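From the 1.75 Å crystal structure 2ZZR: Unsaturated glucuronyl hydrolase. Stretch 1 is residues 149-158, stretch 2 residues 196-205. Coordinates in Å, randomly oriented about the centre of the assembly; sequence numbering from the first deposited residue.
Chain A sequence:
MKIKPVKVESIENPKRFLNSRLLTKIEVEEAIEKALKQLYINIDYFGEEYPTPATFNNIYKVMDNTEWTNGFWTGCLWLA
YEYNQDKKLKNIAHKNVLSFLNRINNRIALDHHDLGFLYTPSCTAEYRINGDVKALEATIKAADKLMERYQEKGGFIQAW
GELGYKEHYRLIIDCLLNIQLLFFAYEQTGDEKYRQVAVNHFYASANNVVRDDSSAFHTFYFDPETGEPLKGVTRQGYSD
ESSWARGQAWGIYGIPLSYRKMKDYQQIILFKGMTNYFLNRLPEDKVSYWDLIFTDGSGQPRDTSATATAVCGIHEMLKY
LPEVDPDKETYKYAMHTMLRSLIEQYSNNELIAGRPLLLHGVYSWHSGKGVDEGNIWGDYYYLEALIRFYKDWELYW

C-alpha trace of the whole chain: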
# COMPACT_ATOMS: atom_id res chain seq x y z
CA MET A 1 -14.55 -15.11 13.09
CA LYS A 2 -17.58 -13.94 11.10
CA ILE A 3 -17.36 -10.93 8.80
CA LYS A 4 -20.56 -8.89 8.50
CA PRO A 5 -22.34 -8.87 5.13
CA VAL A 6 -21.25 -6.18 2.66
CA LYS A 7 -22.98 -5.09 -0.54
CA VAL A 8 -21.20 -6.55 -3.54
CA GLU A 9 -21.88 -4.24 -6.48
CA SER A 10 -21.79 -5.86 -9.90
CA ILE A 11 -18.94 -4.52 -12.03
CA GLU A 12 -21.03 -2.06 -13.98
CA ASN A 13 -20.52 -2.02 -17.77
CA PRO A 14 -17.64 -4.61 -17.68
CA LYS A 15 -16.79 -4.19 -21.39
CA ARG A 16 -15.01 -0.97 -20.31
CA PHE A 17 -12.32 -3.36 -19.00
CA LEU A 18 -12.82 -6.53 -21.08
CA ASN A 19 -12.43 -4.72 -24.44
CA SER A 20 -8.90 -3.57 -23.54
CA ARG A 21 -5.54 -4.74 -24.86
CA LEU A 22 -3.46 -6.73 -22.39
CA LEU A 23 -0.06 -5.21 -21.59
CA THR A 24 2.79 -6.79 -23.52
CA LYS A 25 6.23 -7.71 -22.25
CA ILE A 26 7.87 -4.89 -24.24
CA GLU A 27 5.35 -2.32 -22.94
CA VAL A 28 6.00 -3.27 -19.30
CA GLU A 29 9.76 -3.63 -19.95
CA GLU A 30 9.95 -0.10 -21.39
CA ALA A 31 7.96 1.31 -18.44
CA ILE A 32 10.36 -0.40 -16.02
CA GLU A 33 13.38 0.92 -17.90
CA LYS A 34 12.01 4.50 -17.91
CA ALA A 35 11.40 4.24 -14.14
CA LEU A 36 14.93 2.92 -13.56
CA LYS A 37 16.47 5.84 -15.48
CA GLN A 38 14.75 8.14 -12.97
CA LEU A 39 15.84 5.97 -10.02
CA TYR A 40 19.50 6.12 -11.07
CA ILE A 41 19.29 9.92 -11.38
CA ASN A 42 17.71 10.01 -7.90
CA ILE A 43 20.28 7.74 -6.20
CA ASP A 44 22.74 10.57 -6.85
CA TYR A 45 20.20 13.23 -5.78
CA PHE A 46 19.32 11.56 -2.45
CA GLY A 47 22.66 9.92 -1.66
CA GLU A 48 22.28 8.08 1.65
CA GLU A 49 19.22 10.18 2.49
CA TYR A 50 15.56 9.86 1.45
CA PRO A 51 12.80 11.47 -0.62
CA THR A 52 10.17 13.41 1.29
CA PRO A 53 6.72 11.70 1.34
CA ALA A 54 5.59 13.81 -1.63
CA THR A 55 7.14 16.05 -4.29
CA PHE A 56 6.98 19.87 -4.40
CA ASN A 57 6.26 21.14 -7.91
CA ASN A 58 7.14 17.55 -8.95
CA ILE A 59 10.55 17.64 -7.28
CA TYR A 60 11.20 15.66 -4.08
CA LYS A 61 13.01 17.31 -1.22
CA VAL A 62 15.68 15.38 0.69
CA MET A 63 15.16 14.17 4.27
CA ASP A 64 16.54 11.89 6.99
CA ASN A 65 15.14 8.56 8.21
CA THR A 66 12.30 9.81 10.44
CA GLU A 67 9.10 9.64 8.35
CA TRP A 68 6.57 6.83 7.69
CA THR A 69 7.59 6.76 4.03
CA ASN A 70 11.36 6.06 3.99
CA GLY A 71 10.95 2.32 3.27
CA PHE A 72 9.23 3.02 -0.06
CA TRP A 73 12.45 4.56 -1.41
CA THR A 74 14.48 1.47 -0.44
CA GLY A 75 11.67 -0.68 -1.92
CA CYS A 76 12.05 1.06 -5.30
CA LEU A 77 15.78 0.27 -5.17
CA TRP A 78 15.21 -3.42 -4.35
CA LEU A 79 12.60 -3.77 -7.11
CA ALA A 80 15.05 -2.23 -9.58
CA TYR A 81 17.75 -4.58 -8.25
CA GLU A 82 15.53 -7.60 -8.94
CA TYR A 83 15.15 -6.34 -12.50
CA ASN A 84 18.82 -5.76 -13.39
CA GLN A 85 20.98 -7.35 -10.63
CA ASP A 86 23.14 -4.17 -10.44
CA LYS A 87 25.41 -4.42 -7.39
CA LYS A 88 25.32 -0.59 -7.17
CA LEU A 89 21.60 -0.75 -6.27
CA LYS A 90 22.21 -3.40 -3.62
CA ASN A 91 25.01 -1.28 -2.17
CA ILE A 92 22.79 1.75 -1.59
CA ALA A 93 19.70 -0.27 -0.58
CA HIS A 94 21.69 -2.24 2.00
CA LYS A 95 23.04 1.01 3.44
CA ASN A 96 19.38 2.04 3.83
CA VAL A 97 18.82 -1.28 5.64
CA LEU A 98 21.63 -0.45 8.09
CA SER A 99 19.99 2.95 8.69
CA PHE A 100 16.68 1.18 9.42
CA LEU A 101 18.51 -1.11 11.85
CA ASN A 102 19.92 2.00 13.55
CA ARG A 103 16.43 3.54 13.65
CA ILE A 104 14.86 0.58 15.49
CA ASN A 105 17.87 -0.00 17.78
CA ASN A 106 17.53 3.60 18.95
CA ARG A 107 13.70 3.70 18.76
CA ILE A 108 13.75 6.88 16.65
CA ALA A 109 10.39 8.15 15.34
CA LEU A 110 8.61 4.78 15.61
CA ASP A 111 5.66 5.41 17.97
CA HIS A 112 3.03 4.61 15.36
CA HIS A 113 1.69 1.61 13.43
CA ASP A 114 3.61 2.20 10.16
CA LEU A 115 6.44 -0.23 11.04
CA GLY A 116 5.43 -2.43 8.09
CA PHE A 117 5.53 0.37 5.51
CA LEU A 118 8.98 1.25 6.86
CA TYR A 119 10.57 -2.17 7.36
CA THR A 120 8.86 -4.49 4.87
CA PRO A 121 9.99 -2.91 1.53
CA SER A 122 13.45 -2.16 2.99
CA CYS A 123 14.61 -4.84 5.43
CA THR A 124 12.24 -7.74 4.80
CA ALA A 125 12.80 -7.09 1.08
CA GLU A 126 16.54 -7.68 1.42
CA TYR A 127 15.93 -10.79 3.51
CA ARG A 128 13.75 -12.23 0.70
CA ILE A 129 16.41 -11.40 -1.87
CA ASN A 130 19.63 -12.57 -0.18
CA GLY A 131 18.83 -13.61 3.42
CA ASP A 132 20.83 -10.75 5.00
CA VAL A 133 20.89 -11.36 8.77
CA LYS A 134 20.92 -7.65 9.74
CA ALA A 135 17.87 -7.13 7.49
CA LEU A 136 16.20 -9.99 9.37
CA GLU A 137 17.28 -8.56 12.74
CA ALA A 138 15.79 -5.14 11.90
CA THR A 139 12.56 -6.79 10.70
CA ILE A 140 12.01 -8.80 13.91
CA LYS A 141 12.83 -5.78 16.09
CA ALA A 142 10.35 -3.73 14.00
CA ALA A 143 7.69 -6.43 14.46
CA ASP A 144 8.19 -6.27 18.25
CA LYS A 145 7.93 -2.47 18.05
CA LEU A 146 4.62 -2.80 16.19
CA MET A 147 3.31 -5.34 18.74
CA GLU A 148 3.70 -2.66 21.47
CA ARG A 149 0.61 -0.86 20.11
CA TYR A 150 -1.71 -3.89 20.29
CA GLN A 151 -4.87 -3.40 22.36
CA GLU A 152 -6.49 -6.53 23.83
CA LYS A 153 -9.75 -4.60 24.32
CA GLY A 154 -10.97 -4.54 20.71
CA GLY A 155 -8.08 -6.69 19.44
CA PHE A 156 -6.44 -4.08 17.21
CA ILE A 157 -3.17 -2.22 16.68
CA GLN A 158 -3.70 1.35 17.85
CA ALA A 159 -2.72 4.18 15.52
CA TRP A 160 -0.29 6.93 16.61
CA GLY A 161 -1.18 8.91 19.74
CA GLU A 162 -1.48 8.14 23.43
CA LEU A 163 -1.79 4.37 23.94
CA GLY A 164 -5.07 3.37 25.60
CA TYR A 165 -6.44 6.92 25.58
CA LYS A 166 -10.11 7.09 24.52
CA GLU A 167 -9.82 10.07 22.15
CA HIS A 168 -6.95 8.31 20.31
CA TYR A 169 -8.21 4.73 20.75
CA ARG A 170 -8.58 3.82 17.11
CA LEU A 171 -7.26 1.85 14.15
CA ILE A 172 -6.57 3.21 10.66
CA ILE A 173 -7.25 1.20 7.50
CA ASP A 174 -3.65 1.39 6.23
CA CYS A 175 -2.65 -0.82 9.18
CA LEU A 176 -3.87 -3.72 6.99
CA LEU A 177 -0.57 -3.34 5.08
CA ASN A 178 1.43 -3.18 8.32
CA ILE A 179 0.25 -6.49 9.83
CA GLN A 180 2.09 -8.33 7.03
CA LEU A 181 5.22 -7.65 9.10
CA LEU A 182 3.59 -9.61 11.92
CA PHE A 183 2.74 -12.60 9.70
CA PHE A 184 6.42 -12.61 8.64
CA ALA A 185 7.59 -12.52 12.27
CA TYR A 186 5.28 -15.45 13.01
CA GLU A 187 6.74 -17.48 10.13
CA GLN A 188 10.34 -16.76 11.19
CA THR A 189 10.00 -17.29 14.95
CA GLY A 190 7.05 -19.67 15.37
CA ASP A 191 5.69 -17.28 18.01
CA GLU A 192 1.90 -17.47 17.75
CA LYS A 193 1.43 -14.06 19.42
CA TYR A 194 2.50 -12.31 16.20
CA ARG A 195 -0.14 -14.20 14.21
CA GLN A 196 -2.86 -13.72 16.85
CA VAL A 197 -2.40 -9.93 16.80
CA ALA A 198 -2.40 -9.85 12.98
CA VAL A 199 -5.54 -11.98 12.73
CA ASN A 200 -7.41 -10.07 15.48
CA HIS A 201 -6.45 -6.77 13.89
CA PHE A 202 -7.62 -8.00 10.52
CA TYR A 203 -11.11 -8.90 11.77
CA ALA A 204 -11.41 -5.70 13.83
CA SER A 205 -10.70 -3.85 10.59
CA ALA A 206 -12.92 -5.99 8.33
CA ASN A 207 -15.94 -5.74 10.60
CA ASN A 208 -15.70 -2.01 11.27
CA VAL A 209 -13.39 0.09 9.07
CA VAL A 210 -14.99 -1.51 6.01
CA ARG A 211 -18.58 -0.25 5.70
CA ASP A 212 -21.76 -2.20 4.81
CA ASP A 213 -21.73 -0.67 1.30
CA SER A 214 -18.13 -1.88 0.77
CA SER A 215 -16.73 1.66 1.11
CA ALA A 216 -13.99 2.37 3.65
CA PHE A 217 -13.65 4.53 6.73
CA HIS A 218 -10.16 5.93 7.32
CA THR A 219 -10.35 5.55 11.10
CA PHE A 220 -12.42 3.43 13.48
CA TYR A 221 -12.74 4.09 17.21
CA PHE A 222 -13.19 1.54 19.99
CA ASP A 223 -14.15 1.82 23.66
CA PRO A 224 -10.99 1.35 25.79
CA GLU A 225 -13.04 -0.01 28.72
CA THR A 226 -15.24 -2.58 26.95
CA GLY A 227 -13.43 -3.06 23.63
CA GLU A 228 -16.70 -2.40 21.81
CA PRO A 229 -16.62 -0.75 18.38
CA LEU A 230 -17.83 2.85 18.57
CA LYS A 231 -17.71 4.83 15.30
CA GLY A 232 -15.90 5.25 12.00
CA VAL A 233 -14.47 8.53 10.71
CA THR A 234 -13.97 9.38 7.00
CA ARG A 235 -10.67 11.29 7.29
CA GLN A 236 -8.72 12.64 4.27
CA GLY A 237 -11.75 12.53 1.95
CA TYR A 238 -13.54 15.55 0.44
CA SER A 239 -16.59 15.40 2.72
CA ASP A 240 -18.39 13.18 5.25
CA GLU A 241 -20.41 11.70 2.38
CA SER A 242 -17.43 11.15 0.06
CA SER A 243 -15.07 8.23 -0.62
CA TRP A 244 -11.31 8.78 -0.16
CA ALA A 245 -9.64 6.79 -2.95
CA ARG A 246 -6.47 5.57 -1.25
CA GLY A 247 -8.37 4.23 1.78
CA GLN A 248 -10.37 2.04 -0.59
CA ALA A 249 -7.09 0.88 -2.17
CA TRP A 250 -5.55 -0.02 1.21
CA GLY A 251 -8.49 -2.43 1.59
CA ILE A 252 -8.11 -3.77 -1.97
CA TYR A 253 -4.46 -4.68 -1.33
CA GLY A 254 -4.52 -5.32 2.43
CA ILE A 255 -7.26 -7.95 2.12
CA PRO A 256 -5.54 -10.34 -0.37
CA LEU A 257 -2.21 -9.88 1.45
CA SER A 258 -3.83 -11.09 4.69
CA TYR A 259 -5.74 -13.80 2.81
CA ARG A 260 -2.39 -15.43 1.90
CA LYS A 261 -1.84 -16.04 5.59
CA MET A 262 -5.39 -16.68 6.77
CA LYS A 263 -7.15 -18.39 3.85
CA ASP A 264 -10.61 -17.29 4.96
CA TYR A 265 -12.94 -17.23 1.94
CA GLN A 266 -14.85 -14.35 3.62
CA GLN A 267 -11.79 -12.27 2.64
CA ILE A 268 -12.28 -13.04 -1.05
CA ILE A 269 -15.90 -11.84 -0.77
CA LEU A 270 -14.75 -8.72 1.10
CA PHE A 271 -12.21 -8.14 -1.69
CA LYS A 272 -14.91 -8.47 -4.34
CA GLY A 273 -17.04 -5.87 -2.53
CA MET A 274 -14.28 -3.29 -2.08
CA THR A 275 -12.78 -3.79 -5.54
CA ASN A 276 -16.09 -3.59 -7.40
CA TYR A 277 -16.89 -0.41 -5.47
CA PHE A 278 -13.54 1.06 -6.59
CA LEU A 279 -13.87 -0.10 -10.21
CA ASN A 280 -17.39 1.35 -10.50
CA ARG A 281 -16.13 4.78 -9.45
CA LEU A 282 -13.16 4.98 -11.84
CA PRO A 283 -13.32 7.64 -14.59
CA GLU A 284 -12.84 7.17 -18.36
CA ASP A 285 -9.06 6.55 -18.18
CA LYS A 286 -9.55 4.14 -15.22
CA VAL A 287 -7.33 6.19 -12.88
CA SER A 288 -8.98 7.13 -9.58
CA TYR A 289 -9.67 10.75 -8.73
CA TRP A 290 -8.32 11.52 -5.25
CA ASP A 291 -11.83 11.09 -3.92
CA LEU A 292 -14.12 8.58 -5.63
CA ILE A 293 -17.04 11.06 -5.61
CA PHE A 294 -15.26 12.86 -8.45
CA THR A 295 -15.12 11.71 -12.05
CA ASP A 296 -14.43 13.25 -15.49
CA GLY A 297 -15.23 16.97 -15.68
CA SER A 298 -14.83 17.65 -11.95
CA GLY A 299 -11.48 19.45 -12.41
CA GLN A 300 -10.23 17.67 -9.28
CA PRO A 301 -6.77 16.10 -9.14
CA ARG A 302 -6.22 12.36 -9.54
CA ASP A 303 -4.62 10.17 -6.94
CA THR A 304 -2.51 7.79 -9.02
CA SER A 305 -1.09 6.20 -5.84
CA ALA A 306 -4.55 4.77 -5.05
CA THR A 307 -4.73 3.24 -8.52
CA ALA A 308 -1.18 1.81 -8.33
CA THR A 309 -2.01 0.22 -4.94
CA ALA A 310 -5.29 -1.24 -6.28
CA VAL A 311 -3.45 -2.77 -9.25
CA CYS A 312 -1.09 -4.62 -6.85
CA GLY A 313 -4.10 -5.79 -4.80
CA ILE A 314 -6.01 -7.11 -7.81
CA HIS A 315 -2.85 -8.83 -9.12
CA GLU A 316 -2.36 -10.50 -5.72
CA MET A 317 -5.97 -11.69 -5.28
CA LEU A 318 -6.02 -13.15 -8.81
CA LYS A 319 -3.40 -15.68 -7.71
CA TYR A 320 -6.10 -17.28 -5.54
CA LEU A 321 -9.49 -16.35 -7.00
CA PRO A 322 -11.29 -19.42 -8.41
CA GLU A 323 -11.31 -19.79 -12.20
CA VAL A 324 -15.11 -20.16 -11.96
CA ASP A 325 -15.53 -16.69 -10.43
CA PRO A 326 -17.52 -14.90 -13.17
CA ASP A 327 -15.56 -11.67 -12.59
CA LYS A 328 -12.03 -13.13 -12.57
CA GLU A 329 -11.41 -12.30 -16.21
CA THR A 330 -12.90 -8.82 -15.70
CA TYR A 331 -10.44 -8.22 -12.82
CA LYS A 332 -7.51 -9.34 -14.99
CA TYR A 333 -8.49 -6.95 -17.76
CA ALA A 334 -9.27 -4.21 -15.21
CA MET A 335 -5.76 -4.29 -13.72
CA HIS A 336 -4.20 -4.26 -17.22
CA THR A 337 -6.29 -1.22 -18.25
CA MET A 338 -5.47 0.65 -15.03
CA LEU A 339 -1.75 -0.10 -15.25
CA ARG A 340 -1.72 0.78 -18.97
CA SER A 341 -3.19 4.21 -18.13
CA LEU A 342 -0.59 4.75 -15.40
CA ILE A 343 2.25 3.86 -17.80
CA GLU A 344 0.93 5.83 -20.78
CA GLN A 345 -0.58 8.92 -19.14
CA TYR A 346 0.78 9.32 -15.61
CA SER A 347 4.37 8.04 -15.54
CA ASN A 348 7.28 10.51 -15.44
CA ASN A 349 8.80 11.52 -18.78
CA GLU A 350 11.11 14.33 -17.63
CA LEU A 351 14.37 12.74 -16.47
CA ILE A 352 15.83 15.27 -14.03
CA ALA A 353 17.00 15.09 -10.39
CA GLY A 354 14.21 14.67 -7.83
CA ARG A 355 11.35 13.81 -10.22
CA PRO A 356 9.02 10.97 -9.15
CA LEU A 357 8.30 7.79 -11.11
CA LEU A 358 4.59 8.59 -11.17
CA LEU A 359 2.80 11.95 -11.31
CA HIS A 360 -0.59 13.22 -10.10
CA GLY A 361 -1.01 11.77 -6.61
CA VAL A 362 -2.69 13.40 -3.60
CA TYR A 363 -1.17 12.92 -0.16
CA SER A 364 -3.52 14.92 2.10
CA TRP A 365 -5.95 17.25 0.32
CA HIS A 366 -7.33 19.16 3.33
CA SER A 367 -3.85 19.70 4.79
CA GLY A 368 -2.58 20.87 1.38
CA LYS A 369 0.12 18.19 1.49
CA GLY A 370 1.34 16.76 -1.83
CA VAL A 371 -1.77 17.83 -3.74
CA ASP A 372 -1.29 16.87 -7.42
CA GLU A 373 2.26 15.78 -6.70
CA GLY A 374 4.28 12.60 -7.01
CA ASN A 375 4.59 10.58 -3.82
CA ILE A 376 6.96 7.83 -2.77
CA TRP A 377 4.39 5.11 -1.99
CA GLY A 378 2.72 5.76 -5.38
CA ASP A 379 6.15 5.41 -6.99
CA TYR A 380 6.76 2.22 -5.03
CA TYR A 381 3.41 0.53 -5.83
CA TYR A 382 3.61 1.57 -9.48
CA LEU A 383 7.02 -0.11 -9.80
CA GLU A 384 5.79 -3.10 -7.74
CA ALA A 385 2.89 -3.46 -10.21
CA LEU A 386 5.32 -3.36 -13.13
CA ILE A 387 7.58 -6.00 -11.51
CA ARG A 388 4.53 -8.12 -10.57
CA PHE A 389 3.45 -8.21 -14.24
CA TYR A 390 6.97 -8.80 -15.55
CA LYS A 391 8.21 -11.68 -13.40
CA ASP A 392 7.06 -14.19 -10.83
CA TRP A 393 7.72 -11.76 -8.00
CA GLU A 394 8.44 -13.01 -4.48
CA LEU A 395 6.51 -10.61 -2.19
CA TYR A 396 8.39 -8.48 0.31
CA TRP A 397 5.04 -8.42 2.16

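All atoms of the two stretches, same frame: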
# COMPACT_ATOMS: atom_id res chain seq x y z
N ARG A 149 1.83 -1.65 20.25
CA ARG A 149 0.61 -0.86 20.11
C ARG A 149 -0.68 -1.69 20.11
O ARG A 149 -1.78 -1.15 19.98
CB ARG A 149 0.68 0.05 18.89
CG ARG A 149 1.88 0.99 18.90
CD ARG A 149 1.72 2.14 17.91
NE ARG A 149 0.73 3.13 18.35
CZ ARG A 149 0.95 4.08 19.26
NH1 ARG A 149 2.13 4.18 19.86
NH2 ARG A 149 -0.02 4.92 19.59
N TYR A 150 -0.55 -3.01 20.27
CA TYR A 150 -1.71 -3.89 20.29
C TYR A 150 -2.58 -3.66 21.52
O TYR A 150 -2.07 -3.61 22.64
CB TYR A 150 -1.30 -5.36 20.22
CG TYR A 150 -2.47 -6.32 20.26
CD1 TYR A 150 -2.69 -7.15 21.36
CD2 TYR A 150 -3.36 -6.40 19.19
CE1 TYR A 150 -3.78 -8.03 21.40
CE2 TYR A 150 -4.44 -7.27 19.21
CZ TYR A 150 -4.64 -8.08 20.32
OH TYR A 150 -5.71 -8.94 20.34
N GLN A 151 -3.89 -3.54 21.29
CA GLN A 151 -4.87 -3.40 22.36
C GLN A 151 -5.77 -4.63 22.46
O GLN A 151 -6.54 -4.91 21.54
CB GLN A 151 -5.71 -2.14 22.13
CG GLN A 151 -4.92 -0.83 22.13
CD GLN A 151 -4.32 -0.47 23.49
OE1 GLN A 151 -3.53 0.47 23.60
NE2 GLN A 151 -4.69 -1.21 24.53
N GLU A 152 -5.67 -5.34 23.58
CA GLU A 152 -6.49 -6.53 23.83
C GLU A 152 -7.99 -6.23 23.84
O GLU A 152 -8.80 -7.06 23.42
CB GLU A 152 -6.10 -7.18 25.16
CG GLU A 152 -4.78 -7.94 25.11
CD GLU A 152 -4.41 -8.59 26.43
OE1 GLU A 152 -3.30 -9.16 26.52
OE2 GLU A 152 -5.23 -8.54 27.38
N LYS A 153 -8.35 -5.03 24.30
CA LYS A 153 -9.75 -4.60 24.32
C LYS A 153 -10.15 -4.01 22.97
O LYS A 153 -9.98 -2.81 22.72
CB LYS A 153 -10.00 -3.63 25.48
CG LYS A 153 -9.74 -4.25 26.84
CD LYS A 153 -10.33 -3.42 27.96
CE LYS A 153 -10.31 -4.16 29.29
NZ LYS A 153 -11.26 -5.31 29.28
N GLY A 154 -10.67 -4.88 22.10
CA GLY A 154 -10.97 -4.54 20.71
C GLY A 154 -10.14 -5.37 19.75
O GLY A 154 -10.56 -5.62 18.62
N GLY A 155 -8.97 -5.80 20.21
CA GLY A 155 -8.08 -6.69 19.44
C GLY A 155 -7.53 -6.03 18.18
O GLY A 155 -7.63 -6.59 17.09
N PHE A 156 -6.95 -4.85 18.34
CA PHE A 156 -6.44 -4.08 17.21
C PHE A 156 -5.14 -3.38 17.56
O PHE A 156 -4.82 -3.17 18.74
CB PHE A 156 -7.48 -3.06 16.74
CG PHE A 156 -7.72 -1.95 17.73
CD1 PHE A 156 -8.61 -2.13 18.79
CD2 PHE A 156 -7.05 -0.73 17.62
CE1 PHE A 156 -8.83 -1.12 19.72
CE2 PHE A 156 -7.26 0.29 18.55
CZ PHE A 156 -8.15 0.09 19.60
N ILE A 157 -4.38 -3.01 16.52
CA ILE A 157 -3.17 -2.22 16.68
C ILE A 157 -3.57 -0.76 16.65
O ILE A 157 -4.11 -0.27 15.64
CB ILE A 157 -2.13 -2.52 15.56
CG1 ILE A 157 -1.72 -4.00 15.61
CG2 ILE A 157 -0.91 -1.60 15.68
CD1 ILE A 157 -1.06 -4.49 14.35
N GLN A 158 -3.32 -0.06 17.75
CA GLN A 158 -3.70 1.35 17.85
C GLN A 158 -2.81 2.24 17.00
O GLN A 158 -1.58 2.08 16.99
CB GLN A 158 -3.70 1.83 19.31
CG GLN A 158 -4.42 3.18 19.50
CD GLN A 158 -4.24 3.78 20.88
OE1 GLN A 158 -4.19 5.01 21.03
NE2 GLN A 158 -4.16 2.94 21.89
N GLN A 196 -1.63 -14.06 16.13
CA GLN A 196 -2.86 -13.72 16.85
C GLN A 196 -3.20 -12.24 16.74
O GLN A 196 -4.34 -11.89 16.47
CB GLN A 196 -2.77 -14.14 18.32
CG GLN A 196 -2.82 -15.65 18.51
CD GLN A 196 -2.40 -16.13 19.89
OE1 GLN A 196 -1.73 -15.41 20.65
NE2 GLN A 196 -2.79 -17.35 20.23
N VAL A 197 -2.21 -11.37 16.94
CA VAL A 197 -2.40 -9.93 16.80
C VAL A 197 -2.79 -9.55 15.37
O VAL A 197 -3.73 -8.78 15.16
CB VAL A 197 -1.14 -9.15 17.26
CG1 VAL A 197 -1.19 -7.69 16.80
CG2 VAL A 197 -1.00 -9.23 18.76
N ALA A 198 -2.09 -10.11 14.39
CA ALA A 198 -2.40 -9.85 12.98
C ALA A 198 -3.83 -10.26 12.62
O ALA A 198 -4.58 -9.49 12.00
CB ALA A 198 -1.38 -10.55 12.07
N VAL A 199 -4.21 -11.46 13.03
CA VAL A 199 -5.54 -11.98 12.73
C VAL A 199 -6.63 -11.15 13.42
O VAL A 199 -7.60 -10.75 12.77
CB VAL A 199 -5.64 -13.47 13.12
CG1 VAL A 199 -7.09 -13.95 13.04
CG2 VAL A 199 -4.74 -14.29 12.21
N ASN A 200 -6.45 -10.88 14.72
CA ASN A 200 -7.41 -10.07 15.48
C ASN A 200 -7.57 -8.70 14.87
O ASN A 200 -8.69 -8.22 14.70
CB ASN A 200 -6.98 -9.93 16.94
CG ASN A 200 -7.17 -11.21 17.74
OD1 ASN A 200 -7.74 -12.18 17.24
ND2 ASN A 200 -6.69 -11.21 18.98
N HIS A 201 -6.43 -8.09 14.53
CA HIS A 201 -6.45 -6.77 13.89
C HIS A 201 -7.17 -6.82 12.56
O HIS A 201 -7.93 -5.92 12.23
CB HIS A 201 -5.05 -6.19 13.69
CG HIS A 201 -5.08 -4.85 13.04
ND1 HIS A 201 -5.12 -3.68 13.77
CD2 HIS A 201 -5.15 -4.48 11.74
CE1 HIS A 201 -5.18 -2.65 12.94
NE2 HIS A 201 -5.20 -3.11 11.71
N PHE A 202 -6.93 -7.88 11.78
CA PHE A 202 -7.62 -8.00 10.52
C PHE A 202 -9.14 -7.98 10.69
O PHE A 202 -9.83 -7.21 10.03
CB PHE A 202 -7.22 -9.25 9.70
CG PHE A 202 -7.98 -9.32 8.41
CD1 PHE A 202 -7.54 -8.62 7.29
CD2 PHE A 202 -9.21 -9.98 8.35
CE1 PHE A 202 -8.28 -8.62 6.11
CE2 PHE A 202 -9.95 -9.99 7.19
CZ PHE A 202 -9.49 -9.30 6.06
N TYR A 203 -9.66 -8.82 11.59
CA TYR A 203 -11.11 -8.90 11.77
C TYR A 203 -11.71 -7.64 12.37
O TYR A 203 -12.80 -7.25 12.00
CB TYR A 203 -11.51 -10.15 12.57
CG TYR A 203 -11.36 -11.42 11.76
CD1 TYR A 203 -10.44 -12.39 12.12
CD2 TYR A 203 -12.14 -11.63 10.62
CE1 TYR A 203 -10.30 -13.56 11.37
CE2 TYR A 203 -12.01 -12.80 9.86
CZ TYR A 203 -11.09 -13.75 10.24
OH TYR A 203 -10.94 -14.92 9.51
N ALA A 204 -10.98 -7.00 13.29
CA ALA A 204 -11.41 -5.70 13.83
C ALA A 204 -11.56 -4.68 12.70
O ALA A 204 -12.52 -3.89 12.67
CB ALA A 204 -10.43 -5.22 14.89
N SER A 205 -10.63 -4.72 11.75
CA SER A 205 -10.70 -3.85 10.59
C SER A 205 -11.87 -4.23 9.68
O SER A 205 -12.72 -3.39 9.37
CB SER A 205 -9.38 -3.91 9.82
OG SER A 205 -8.30 -3.46 10.61
O HOH W 1 -10.28 -8.11 16.96

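Stretch 1 is a β-hairpin, with strands at 150-151 and 156-157 joined by a short loop, residues 152-155. Stretch 2 lies within a longer helix. The hairpin is held by its own backbone bonds. Gln151 N donates to Phe156 O at 2.7 Å, and Gln158 N donates to Arg149 O at 2.9 Å. The helix has the usual i to i+4 pattern, for example His201 N to Val197 O at 2.9 Å. The nearest pair of CA atoms is that of Phe156 and His201, 4.3 Å apart. Together the two stretches bury 402 Å².

Val197, Tyr150 and His201 cover the most surface. Val197 sits against the Tyr150 ring. Its CG2 lies over one face, 3.6 Å from the centroid of the Tyr150 ring and 12° off the ring normal. This is a CH-π contact, with a methyl group set almost squarely on the aromatic face. The other methyl, Val197 CG1, reaches Tyr150 CD2 at 3.5 Å. Val197 CG1 also meets Ile157 CG1 at 3.9 Å, so one valine makes apolar contact with residues from both strands.

Tyr150 also makes a polar contact at the end of its side chain. Asn200 ND2 donates a hydrogen bond to Tyr150 OH at 2.8 Å, with a nearly straight angle of 166°. Val197 and Asn200 are three residues apart, less than one helical turn, so the same tyrosine can meet both.

His201 bonds to the backbone of the second strand. Ile157 N donates to His201 ND1 at 2.9 Å and 175°. ND1 is therefore the acceptor, and the donor nitrogen lies at the edge of the imidazole, near its plane, where the ND1 lone pair points. The His201 side chain is in the t rotamer. The CB of Ile157 also comes within 3.7 Å of His201 ND1.

Gly155 lets the backbone approach closely. Gly155 O lies 3.4 Å from His201 CA in a CA-H...O contact. Gly155 O is also 3.2 Å from His201 N, but the angle is too poor for a hydrogen bond, and that N already bonds within the helix. An ideal CB on Gly155 would point toward the helix, a tight 3.4 Å from Asn200 CB. Its positive phi also favours glycine.

Ala204 closes the far end of the contact. Ala204 CB meets Phe156 CB at 4.1 Å and Gly154 O at 3.8 Å. Water 1 links the backbones, lying 3.0 Å from Gly154 O and 2.8 Å from Asn200 O.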